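Local atomic coordinates of peptidase M42 (Thaumarchaeota archaeon SCGC AB-539-E09, PDB entry 5DS0), a protein that probably trims amino acids from the N termini of peptides, as a two-metal TET aminopeptidase of the M42 family assembled from twelve subunits. Residues C[59-70]-C[204-215]; C[225-235]-C[301-312]. All coordinates share one frame; numbering follows the deposited sequence.

After two N-terminal helices and strands 40-43 and 49-53, the chain reaches strand 60-66 and the metal ligand H66, then runs through the six-stranded antiparallel barrel lying between residues 71 and 161 and then helix 179-197. Contact 1 closes this long excursion when strand 205-211 pairs in parallel with strand 60-66. Helix 219-228 and strand 232-240 follow, and contact 2 closes a second, shorter loop when 301-312 packs on them. The two loops lie in series, neither nested nor crossed. They share one sheet, since strand 60-66 has 205-211 and 232-240 as its two neighbours. The L62 O to L234 N pair (2.8 Å) joins the contacts, and E214 CG packs on D301 OD1 near the cobalt site.

Contact 1 of 2, residues C[59-70]-C[204-215]; sequences PRILMAGHTDEV and NTVYGSATVQEE. With CO (cobalt (II) ion), chain T; CO (cobalt (II) ion), chain U.
I61 grips strand 205-211 through both its backbone polar atoms, giving N-H to T205 O (2.9 Å) and taking Y207 N on its own O. The ladder continues in parallel through M63 and G65, and T67 N donates to T211 O. The strand directions differ by 23°, the twist of a parallel pair within the central mixed sheet of the catalytic domain.

Beside Y207, the extended R60 chain lays CG and CD against CE1, and Y207 OH stands over one face of the guanidinium without a hydrogen bond; R60 NH1 instead donates to V228 O. On the face of I61 and M63, the selenomethionine methyl CE meets V206 CG1 at 3.8 Å.

Past the C-terminal ends of the strands the chemistry turns polar. H66, with CG between backbone N and carbonyl carbon (chi1 68°), turns NE2 to one cobalt ion at 2.1 Å. E214 CB covers one face of that ring as a CH-pi contact, with OE1 3.0 Å from the same metal, and E215 OE2 lies near the ring edge. D68 is a second-shell residue: its O accepts from H66 ND1 in the ring plane. Its OD2 takes E215 N at 3.0 Å on the syn lone pair and is also held by S20, while OD1 has a weak bond from E214 N. E215 chelates the second cobalt with OE1 and OE2 (2.4 and 2.2 Å).

D180 bridges the two ions; E237 completes the first site and H325 the second. The strand pair thus delivers ligands to both metals from the C-terminal ends of two parallel neighbours, and D68 probably fixes the H66 ring and the backbone under E214 and E215, consistent with an M42 two-metal centre.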
loop_
_atom_site.group_PDB
_atom_site.type_symbol
_atom_site.label_atom_id
_atom_site.label_comp_id
_atom_site.label_asym_id
_atom_site.label_seq_id
_atom_site.Cartn_x
_atom_site.Cartn_y
_atom_site.Cartn_z
ATOM N N PRO C 59 -20.929 -43.255 41.251
ATOM C CA PRO C 59 -20.658 -42.626 39.952
ATOM C C PRO C 59 -19.274 -42.926 39.416
ATOM O O PRO C 59 -18.354 -43.195 40.188
ATOM C CB PRO C 59 -20.756 -41.135 40.265
ATOM C CG PRO C 59 -20.325 -41.035 41.691
ATOM C CD PRO C 59 -20.711 -42.322 42.370
ATOM N N ARG C 60 -19.137 -42.887 38.099
ATOM C CA ARG C 60 -17.840 -43.037 37.457
ATOM C C ARG C 60 -17.211 -41.663 37.236
ATOM O O ARG C 60 -17.778 -40.818 36.534
ATOM C CB ARG C 60 -17.985 -43.756 36.123
ATOM C CG ARG C 60 -18.521 -45.162 36.241
ATOM C CD ARG C 60 -18.505 -45.865 34.897
ATOM N NE ARG C 60 -19.084 -47.207 34.985
ATOM C CZ ARG C 60 -19.151 -48.073 33.978
ATOM N NH1 ARG C 60 -18.667 -47.769 32.778
ATOM N NH2 ARG C 60 -19.698 -49.265 34.171
ATOM N N ILE C 61 -16.050 -41.452 37.856
ATOM C CA ILE C 61 -15.272 -40.226 37.688
ATOM C C ILE C 61 -14.197 -40.466 36.636
ATOM O O ILE C 61 -13.368 -41.354 36.789
ATOM C CB ILE C 61 -14.505 -39.799 38.965
ATOM C CG1 ILE C 61 -15.322 -39.987 40.240
ATOM C CG2 ILE C 61 -14.065 -38.360 38.850
ATOM C CD1 ILE C 61 -16.621 -39.239 40.271
ATOM N N LEU C 62 -14.195 -39.660 35.587
ATOM C CA LEU C 62 -13.144 -39.734 34.586
ATOM C C LEU C 62 -12.173 -38.578 34.782
ATOM O O LEU C 62 -12.584 -37.417 34.708
ATOM C CB LEU C 62 -13.741 -39.689 33.179
ATOM C CG LEU C 62 -12.754 -39.612 32.012
ATOM C CD1 LEU C 62 -11.687 -40.684 32.097
ATOM C CD2 LEU C 62 -13.490 -39.728 30.692
HETATM N N MSE C 63 -10.910 -38.896 35.045
HETATM C CA MSE C 63 -9.850 -37.910 35.004
HETATM C C MSE C 63 -9.033 -38.159 33.783
HETATM O O MSE C 63 -8.643 -39.290 33.523
HETATM C CB MSE C 63 -8.910 -38.042 36.166
HETATM C CG MSE C 63 -9.554 -37.646 37.479
HETATM SE SE MSE C 63 -8.088 -37.342 38.765
HETATM C CE MSE C 63 -7.597 -39.212 39.146
ATOM N N ALA C 64 -8.738 -37.117 33.022
ATOM C CA ALA C 64 -8.022 -37.291 31.771
ATOM C C ALA C 64 -6.911 -36.279 31.614
ATOM O O ALA C 64 -7.106 -35.098 31.889
ATOM C CB ALA C 64 -8.980 -37.175 30.605
ATOM N N GLY C 65 -5.746 -36.755 31.183
ATOM C CA GLY C 65 -4.637 -35.887 30.773
ATOM C C GLY C 65 -3.959 -36.487 29.561
ATOM O O GLY C 65 -3.604 -37.656 29.579
ATOM N N HIS C 66 -3.806 -35.719 28.493
ATOM C CA HIS C 66 -3.296 -36.295 27.252
ATOM C C HIS C 66 -1.783 -36.434 27.283
ATOM O O HIS C 66 -1.082 -35.531 27.728
ATOM C CB HIS C 66 -3.783 -35.522 26.007
ATOM C CG HIS C 66 -3.236 -34.133 25.872
ATOM N ND1 HIS C 66 -2.056 -33.857 25.218
ATOM C CD2 HIS C 66 -3.740 -32.936 26.256
ATOM C CE1 HIS C 66 -1.842 -32.552 25.225
ATOM N NE2 HIS C 66 -2.846 -31.971 25.855
ATOM N N THR C 67 -1.287 -37.578 26.811
ATOM C CA THR C 67 0.138 -37.847 26.813
ATOM C C THR C 67 0.799 -37.551 25.488
ATOM O O THR C 67 2.023 -37.642 25.377
ATOM C CB THR C 67 0.418 -39.303 27.143
ATOM O OG1 THR C 67 -0.340 -40.135 26.252
ATOM C CG2 THR C 67 0.043 -39.600 28.570
ATOM N N ASP C 68 0.018 -37.241 24.463
ATOM C CA ASP C 68 0.628 -36.805 23.208
ATOM C C ASP C 68 1.178 -35.400 23.375
ATOM O O ASP C 68 0.658 -34.601 24.156
ATOM C CB ASP C 68 -0.325 -36.908 22.006
ATOM C CG ASP C 68 -1.499 -35.958 22.083
ATOM O OD1 ASP C 68 -2.132 -35.864 23.155
ATOM O OD2 ASP C 68 -1.823 -35.334 21.050
ATOM N N GLU C 69 2.263 -35.131 22.667
ATOM C CA GLU C 69 2.895 -33.821 22.645
ATOM C C GLU C 69 2.895 -33.302 21.220
ATOM O O GLU C 69 2.858 -34.059 20.249
ATOM C CB GLU C 69 4.339 -33.903 23.152
ATOM C CG GLU C 69 5.208 -34.879 22.349
ATOM C CD GLU C 69 6.646 -34.962 22.825
ATOM O OE1 GLU C 69 7.290 -33.884 22.956
ATOM O OE2 GLU C 69 7.122 -36.099 23.047
ATOM N N VAL C 70 2.975 -31.997 21.078
ATOM C CA VAL C 70 3.140 -31.451 19.750
ATOM C C VAL C 70 4.453 -31.967 19.194
ATOM O O VAL C 70 5.408 -32.177 19.933
ATOM C CB VAL C 70 3.085 -29.918 19.740
ATOM C CG1 VAL C 70 1.691 -29.455 20.163
ATOM C CG2 VAL C 70 4.160 -29.306 20.625
ATOM N N ASN C 204 -16.991 -43.942 44.979
ATOM C CA ASN C 204 -17.058 -43.897 43.531
ATOM C C ASN C 204 -15.953 -44.720 42.907
ATOM O O ASN C 204 -15.028 -45.166 43.584
ATOM C CB ASN C 204 -16.928 -42.446 43.043
ATOM C CG ASN C 204 -15.715 -41.730 43.636
ATOM O OD1 ASN C 204 -14.614 -42.274 43.652
ATOM N ND2 ASN C 204 -15.920 -40.509 44.131
ATOM N N THR C 205 -16.049 -44.898 41.595
ATOM C CA THR C 205 -15.008 -45.563 40.819
ATOM C C THR C 205 -14.305 -44.502 39.980
ATOM O O THR C 205 -14.948 -43.695 39.315
ATOM C CB THR C 205 -15.597 -46.679 39.932
ATOM O OG1 THR C 205 -16.159 -47.702 40.770
ATOM C CG2 THR C 205 -14.531 -47.291 39.055
ATOM N N VAL C 206 -12.979 -44.517 40.030
ATOM C CA VAL C 206 -12.166 -43.508 39.380
ATOM C C VAL C 206 -11.486 -44.086 38.152
ATOM O O VAL C 206 -10.758 -45.060 38.253
ATOM C CB VAL C 206 -11.103 -42.972 40.354
ATOM C CG1 VAL C 206 -10.121 -42.059 39.641
ATOM C CG2 VAL C 206 -11.768 -42.226 41.498
ATOM N N TYR C 207 -11.701 -43.453 37.005
ATOM C CA TYR C 207 -11.036 -43.837 35.775
ATOM C C TYR C 207 -9.994 -42.763 35.451
ATOM O O TYR C 207 -10.332 -41.665 35.037
ATOM C CB TYR C 207 -12.036 -43.955 34.630
ATOM C CG TYR C 207 -13.028 -45.088 34.775
ATOM C CD1 TYR C 207 -14.038 -45.049 35.736
ATOM C CD2 TYR C 207 -12.977 -46.202 33.923
ATOM C CE1 TYR C 207 -14.960 -46.086 35.857
ATOM C CE2 TYR C 207 -13.886 -47.245 34.041
ATOM C CZ TYR C 207 -14.876 -47.182 35.009
ATOM O OH TYR C 207 -15.789 -48.208 35.118
ATOM N N GLY C 208 -8.724 -43.088 35.652
ATOM C CA GLY C 208 -7.639 -42.162 35.366
ATOM C C GLY C 208 -7.069 -42.458 34.003
ATOM O O GLY C 208 -6.421 -43.472 33.803
ATOM N N SER C 209 -7.260 -41.541 33.078
ATOM C CA SER C 209 -6.997 -41.837 31.693
ATOM C C SER C 209 -5.890 -40.994 31.066
ATOM O O SER C 209 -5.907 -39.778 31.128
ATOM C CB SER C 209 -8.282 -41.677 30.902
ATOM O OG SER C 209 -8.120 -42.238 29.626
ATOM N N ALA C 210 -4.938 -41.678 30.447
ATOM C CA ALA C 210 -3.875 -41.040 29.683
ATOM C C ALA C 210 -4.239 -41.048 28.198
ATOM O O ALA C 210 -3.890 -41.973 27.463
ATOM C CB ALA C 210 -2.567 -41.771 29.918
ATOM N N THR C 211 -4.971 -40.029 27.776
ATOM C CA THR C 211 -5.538 -39.993 26.442
ATOM C C THR C 211 -4.501 -39.715 25.371
ATOM O O THR C 211 -3.447 -39.148 25.649
ATOM C CB THR C 211 -6.650 -38.921 26.354
ATOM O OG1 THR C 211 -6.230 -37.731 27.036
ATOM C CG2 THR C 211 -7.914 -39.420 26.998
ATOM N N VAL C 212 -4.839 -40.081 24.140
ATOM C CA VAL C 212 -3.979 -39.833 22.987
ATOM C C VAL C 212 -4.620 -38.848 22.022
ATOM O O VAL C 212 -5.824 -38.599 22.069
ATOM C CB VAL C 212 -3.627 -41.138 22.228
ATOM C CG1 VAL C 212 -2.813 -42.062 23.122
ATOM C CG2 VAL C 212 -4.874 -41.838 21.704
ATOM N N GLN C 213 -3.789 -38.284 21.159
ATOM C CA GLN C 213 -4.241 -37.443 20.060
ATOM C C GLN C 213 -5.135 -36.250 20.434
ATOM O O GLN C 213 -6.025 -35.898 19.672
ATOM C CB GLN C 213 -4.932 -38.321 18.998
ATOM C CG GLN C 213 -3.969 -39.289 18.333
ATOM C CD GLN C 213 -4.557 -39.999 17.136
ATOM O OE1 GLN C 213 -5.137 -39.387 16.233
ATOM N NE2 GLN C 213 -4.368 -41.294 17.096
ATOM N N GLU C 214 -4.884 -35.612 21.578
ATOM C CA GLU C 214 -5.568 -34.351 21.917
ATOM C C GLU C 214 -5.136 -33.235 20.986
ATOM O O GLU C 214 -5.966 -32.478 20.506
ATOM C CB GLU C 214 -5.263 -33.913 23.349
ATOM C CG GLU C 214 -6.124 -32.773 23.916
ATOM C CD GLU C 214 -5.632 -31.329 23.655
ATOM O OE1 GLU C 214 -4.407 -31.050 23.521
ATOM O OE2 GLU C 214 -6.495 -30.425 23.610
ATOM N N GLU C 215 -3.834 -33.141 20.717
ATOM C CA GLU C 215 -3.283 -31.971 20.037
ATOM C C GLU C 215 -3.718 -31.876 18.561
ATOM O O GLU C 215 -3.530 -30.831 17.942
ATOM C CB GLU C 215 -1.744 -31.911 20.156
ATOM C CG GLU C 215 -1.210 -31.834 21.580
ATOM C CD GLU C 215 -1.313 -30.449 22.244
ATOM O OE1 GLU C 215 -2.125 -29.632 21.800
ATOM O OE2 GLU C 215 -0.573 -30.163 23.225
HETATM CO CO CO T . -3.148 -29.906 25.963
HETATM CO CO CO U . -1.761 -28.422 23.861
#

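Contact 2 of 2, residues C[225-235]-C[301-312]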
loop_
_atom_site.group_PDB
_atom_site.type_symbol
_atom_site.label_atom_id
_atom_site.label_comp_id
_atom_site.label_asym_id
_atom_site.label_seq_id
_atom_site.Cartn_x
_atom_site.Cartn_y
_atom_site.Cartn_z
ATOM N N ALA C 225 -14.030 -41.652 26.325
ATOM C CA ALA C 225 -15.324 -41.346 26.900
ATOM C C ALA C 225 -16.365 -42.426 26.560
ATOM O O ALA C 225 -17.189 -42.796 27.411
ATOM C CB ALA C 225 -15.810 -39.995 26.406
ATOM N N HIS C 226 -16.338 -42.910 25.316
ATOM C CA HIS C 226 -17.220 -43.993 24.901
ATOM C C HIS C 226 -16.995 -45.244 25.757
ATOM O O HIS C 226 -17.956 -45.868 26.218
ATOM C CB HIS C 226 -17.041 -44.329 23.415
ATOM C CG HIS C 226 -17.834 -45.521 22.972
ATOM N ND1 HIS C 226 -19.158 -45.437 22.588
ATOM C CD2 HIS C 226 -17.498 -46.831 22.880
ATOM C CE1 HIS C 226 -19.602 -46.645 22.283
ATOM N NE2 HIS C 226 -18.615 -47.507 22.449
ATOM N N VAL C 227 -15.734 -45.612 25.955
ATOM C CA VAL C 227 -15.392 -46.815 26.719
ATOM C C VAL C 227 -15.854 -46.716 28.181
ATOM O O VAL C 227 -16.392 -47.671 28.725
ATOM C CB VAL C 227 -13.870 -47.094 26.663
ATOM C CG1 VAL C 227 -13.453 -48.115 27.714
ATOM C CG2 VAL C 227 -13.464 -47.556 25.266
ATOM N N VAL C 228 -15.681 -45.542 28.790
ATOM C CA VAL C 228 -15.875 -45.381 30.232
ATOM C C VAL C 228 -17.319 -45.094 30.656
ATOM O O VAL C 228 -17.743 -45.585 31.699
ATOM C CB VAL C 228 -14.972 -44.268 30.768
ATOM C CG1 VAL C 228 -15.255 -43.992 32.236
ATOM C CG2 VAL C 228 -13.515 -44.642 30.575
ATOM N N ASP C 229 -18.074 -44.330 29.857
ATOM C CA ASP C 229 -19.446 -43.901 30.223
ATOM C C ASP C 229 -19.425 -43.157 31.563
ATOM O O ASP C 229 -20.034 -43.587 32.537
ATOM C CB ASP C 229 -20.426 -45.109 30.254
ATOM C CG ASP C 229 -21.907 -44.695 30.412
ATOM O OD1 ASP C 229 -22.245 -43.508 30.208
ATOM O OD2 ASP C 229 -22.734 -45.582 30.748
ATOM N N PRO C 230 -18.706 -42.034 31.617
ATOM C CA PRO C 230 -18.520 -41.332 32.881
ATOM C C PRO C 230 -19.739 -40.532 33.320
ATOM O O PRO C 230 -20.494 -40.029 32.474
ATOM C CB PRO C 230 -17.361 -40.388 32.569
ATOM C CG PRO C 230 -17.543 -40.056 31.124
ATOM C CD PRO C 230 -18.067 -41.318 30.494
ATOM N N ASP C 231 -19.897 -40.390 34.634
ATOM C CA ASP C 231 -20.965 -39.577 35.220
ATOM C C ASP C 231 -20.500 -38.144 35.542
ATOM O O ASP C 231 -21.319 -37.222 35.648
ATOM C CB ASP C 231 -21.506 -40.259 36.472
ATOM C CG ASP C 231 -22.161 -41.585 36.167
ATOM O OD1 ASP C 231 -23.207 -41.582 35.492
ATOM O OD2 ASP C 231 -21.612 -42.642 36.574
ATOM N N VAL C 232 -19.197 -37.973 35.729
ATOM C CA VAL C 232 -18.594 -36.665 35.921
ATOM C C VAL C 232 -17.139 -36.738 35.460
ATOM O O VAL C 232 -16.497 -37.781 35.592
ATOM C CB VAL C 232 -18.677 -36.221 37.400
ATOM C CG1 VAL C 232 -18.094 -37.273 38.310
ATOM C CG2 VAL C 232 -17.968 -34.898 37.633
ATOM N N ALA C 233 -16.608 -35.627 34.951
ATOM C CA ALA C 233 -15.249 -35.620 34.428
ATOM C C ALA C 233 -14.396 -34.470 34.948
ATOM O O ALA C 233 -14.832 -33.324 34.970
ATOM C CB ALA C 233 -15.296 -35.590 32.916
ATOM N N LEU C 234 -13.161 -34.788 35.326
ATOM C CA LEU C 234 -12.167 -33.788 35.693
ATOM C C LEU C 234 -11.040 -33.864 34.687
ATOM O O LEU C 234 -10.272 -34.809 34.689
ATOM C CB LEU C 234 -11.600 -34.059 37.068
ATOM C CG LEU C 234 -12.587 -34.211 38.214
ATOM C CD1 LEU C 234 -11.823 -34.515 39.497
ATOM C CD2 LEU C 234 -13.443 -32.965 38.375
ATOM N N VAL C 235 -10.956 -32.890 33.796
ATOM C CA VAL C 235 -9.899 -32.880 32.816
ATOM C C VAL C 235 -8.755 -32.040 33.330
ATOM O O VAL C 235 -8.954 -30.922 33.799
ATOM C CB VAL C 235 -10.400 -32.338 31.486
ATOM C CG1 VAL C 235 -9.244 -32.126 30.532
ATOM C CG2 VAL C 235 -11.398 -33.307 30.896
ATOM N N ASP C 301 -9.638 -31.952 26.113
ATOM C CA ASP C 301 -10.313 -33.251 26.059
ATOM C C ASP C 301 -11.784 -33.122 26.507
ATOM O O ASP C 301 -12.651 -33.872 26.031
ATOM C CB ASP C 301 -9.634 -34.287 26.976
ATOM C CG ASP C 301 -8.284 -34.799 26.449
ATOM O OD1 ASP C 301 -8.132 -35.023 25.211
ATOM O OD2 ASP C 301 -7.386 -34.992 27.320
ATOM N N ALA C 302 -12.057 -32.195 27.426
ATOM C CA ALA C 302 -13.415 -31.987 27.940
ATOM C C ALA C 302 -14.422 -31.635 26.851
ATOM O O ALA C 302 -15.607 -31.959 26.969
ATOM C CB ALA C 302 -13.422 -30.905 28.997
ATOM N N GLY C 303 -13.946 -30.983 25.797
ATOM C CA GLY C 303 -14.768 -30.641 24.655
ATOM C C GLY C 303 -15.509 -31.825 24.072
ATOM O O GLY C 303 -16.625 -31.658 23.578
ATOM N N ARG C 304 -14.893 -33.007 24.139
ATOM C CA ARG C 304 -15.520 -34.255 23.675
ATOM C C ARG C 304 -16.180 -35.061 24.785
ATOM O O ARG C 304 -17.251 -35.628 24.595
ATOM C CB ARG C 304 -14.495 -35.147 22.975
ATOM C CG ARG C 304 -14.073 -34.671 21.604
ATOM C CD ARG C 304 -15.215 -34.506 20.625
ATOM N NE ARG C 304 -14.659 -34.548 19.277
ATOM C CZ ARG C 304 -14.085 -33.521 18.644
ATOM N NH1 ARG C 304 -14.023 -32.317 19.215
ATOM N NH2 ARG C 304 -13.583 -33.697 17.412
ATOM N N ILE C 305 -15.520 -35.130 25.932
ATOM C CA ILE C 305 -16.009 -35.900 27.065
ATOM C C ILE C 305 -17.394 -35.453 27.519
ATOM O O ILE C 305 -18.262 -36.301 27.761
ATOM C CB ILE C 305 -15.025 -35.818 28.246
ATOM C CG1 ILE C 305 -13.782 -36.658 27.932
ATOM C CG2 ILE C 305 -15.668 -36.321 29.526
ATOM C CD1 ILE C 305 -12.583 -36.330 28.792
ATOM N N HIS C 306 -17.604 -34.135 27.627
ATOM C CA HIS C 306 -18.862 -33.611 28.179
ATOM C C HIS C 306 -20.033 -33.805 27.235
ATOM O O HIS C 306 -21.171 -33.596 27.621
ATOM C CB HIS C 306 -18.719 -32.157 28.645
ATOM C CG HIS C 306 -19.002 -31.114 27.597
ATOM N ND1 HIS C 306 -18.119 -30.806 26.582
ATOM C CD2 HIS C 306 -20.038 -30.248 27.460
ATOM C CE1 HIS C 306 -18.613 -29.823 25.848
ATOM N NE2 HIS C 306 -19.776 -29.463 26.362
HETATM N N MSE C 307 -19.739 -34.226 26.010
HETATM C CA MSE C 307 -20.730 -34.450 24.976
HETATM C C MSE C 307 -21.010 -35.913 24.762
HETATM O O MSE C 307 -21.766 -36.288 23.859
HETATM C CB MSE C 307 -20.140 -33.927 23.656
HETATM C CG MSE C 307 -21.213 -33.237 22.842
HETATM SE SE MSE C 307 -20.739 -31.348 22.911
HETATM C CE MSE C 307 -19.597 -31.361 21.288
ATOM N N ASN C 308 -20.413 -36.759 25.590
ATOM C CA ASN C 308 -20.601 -38.198 25.488
ATOM C C ASN C 308 -22.023 -38.621 25.848
ATOM O O ASN C 308 -22.549 -38.226 26.891
ATOM C CB ASN C 308 -19.610 -38.916 26.400
ATOM C CG ASN C 308 -19.724 -40.416 26.310
ATOM O OD1 ASN C 308 -20.207 -41.059 27.232
ATOM N ND2 ASN C 308 -19.306 -40.977 25.188
ATOM N N ARG C 309 -22.634 -39.419 24.975
ATOM C CA ARG C 309 -23.989 -39.925 25.168
ATOM C C ARG C 309 -24.982 -38.775 25.442
ATOM O O ARG C 309 -25.232 -37.965 24.549
ATOM C CB ARG C 309 -24.009 -41.036 26.242
ATOM C CG ARG C 309 -23.539 -42.394 25.729
ATOM C CD ARG C 309 -23.474 -43.476 26.803
ATOM N NE ARG C 309 -22.547 -44.560 26.431
ATOM C CZ ARG C 309 -21.216 -44.527 26.551
ATOM N NH1 ARG C 309 -20.594 -43.465 27.052
ATOM N NH2 ARG C 309 -20.496 -45.572 26.176
ATOM N N ALA C 310 -25.521 -38.703 26.665
ATOM C CA ALA C 310 -26.530 -37.707 27.038
ATOM C C ALA C 310 -25.892 -36.479 27.687
ATOM O O ALA C 310 -26.584 -35.541 28.102
ATOM C CB ALA C 310 -27.550 -38.331 27.988
ATOM N N GLY C 311 -24.569 -36.484 27.767
ATOM C CA GLY C 311 -23.839 -35.394 28.375
ATOM C C GLY C 311 -23.162 -35.880 29.628
ATOM O O GLY C 311 -23.541 -36.901 30.208
ATOM N N CYS C 312 -22.154 -35.140 30.047
ATOM C CA CYS C 312 -21.413 -35.475 31.245
ATOM C C CYS C 312 -20.893 -34.189 31.852
ATOM O O CYS C 312 -20.126 -33.478 31.202
ATOM C CB CYS C 312 -20.248 -36.395 30.887
ATOM S SG CYS C 312 -19.114 -36.682 32.249
#
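A225 sets CB beside I305 CG1 and the N308 amide, where the last turn of helix 219-228 leads through 229-231 into strand 232-240, closing the beta-alpha-beta crossover that began at strand 205-211. A225 O accepts a weak bond from R309 NH1. H226 O accepts from R309 NH2 (2.6 Å), in the guanidinium plane and on a carbonyl lone pair, and the same NH2 lies over one face of the H226 ring, whose plane is 19° from the guanidinium. D229, with positive phi just past the helix, brings CB over the guanidinium face and sets OD1 3.6 Å from NH1, a salt bridge by charge alone. Replacing R309 by an alanine would probably leave H226 O without this donor and take one positive charge from beside D229. R309 also packs on H226 of a neighbouring subunit. P230 places CG on C312 SG, and that sulfur also faces V232 CA. A233 meets I305 from the strand, CB to CG2 at 3.5 Å. V235 closes the series: CG2 reaches A302 CB at 3.7 Å and I305 CD1 at 3.9 Å.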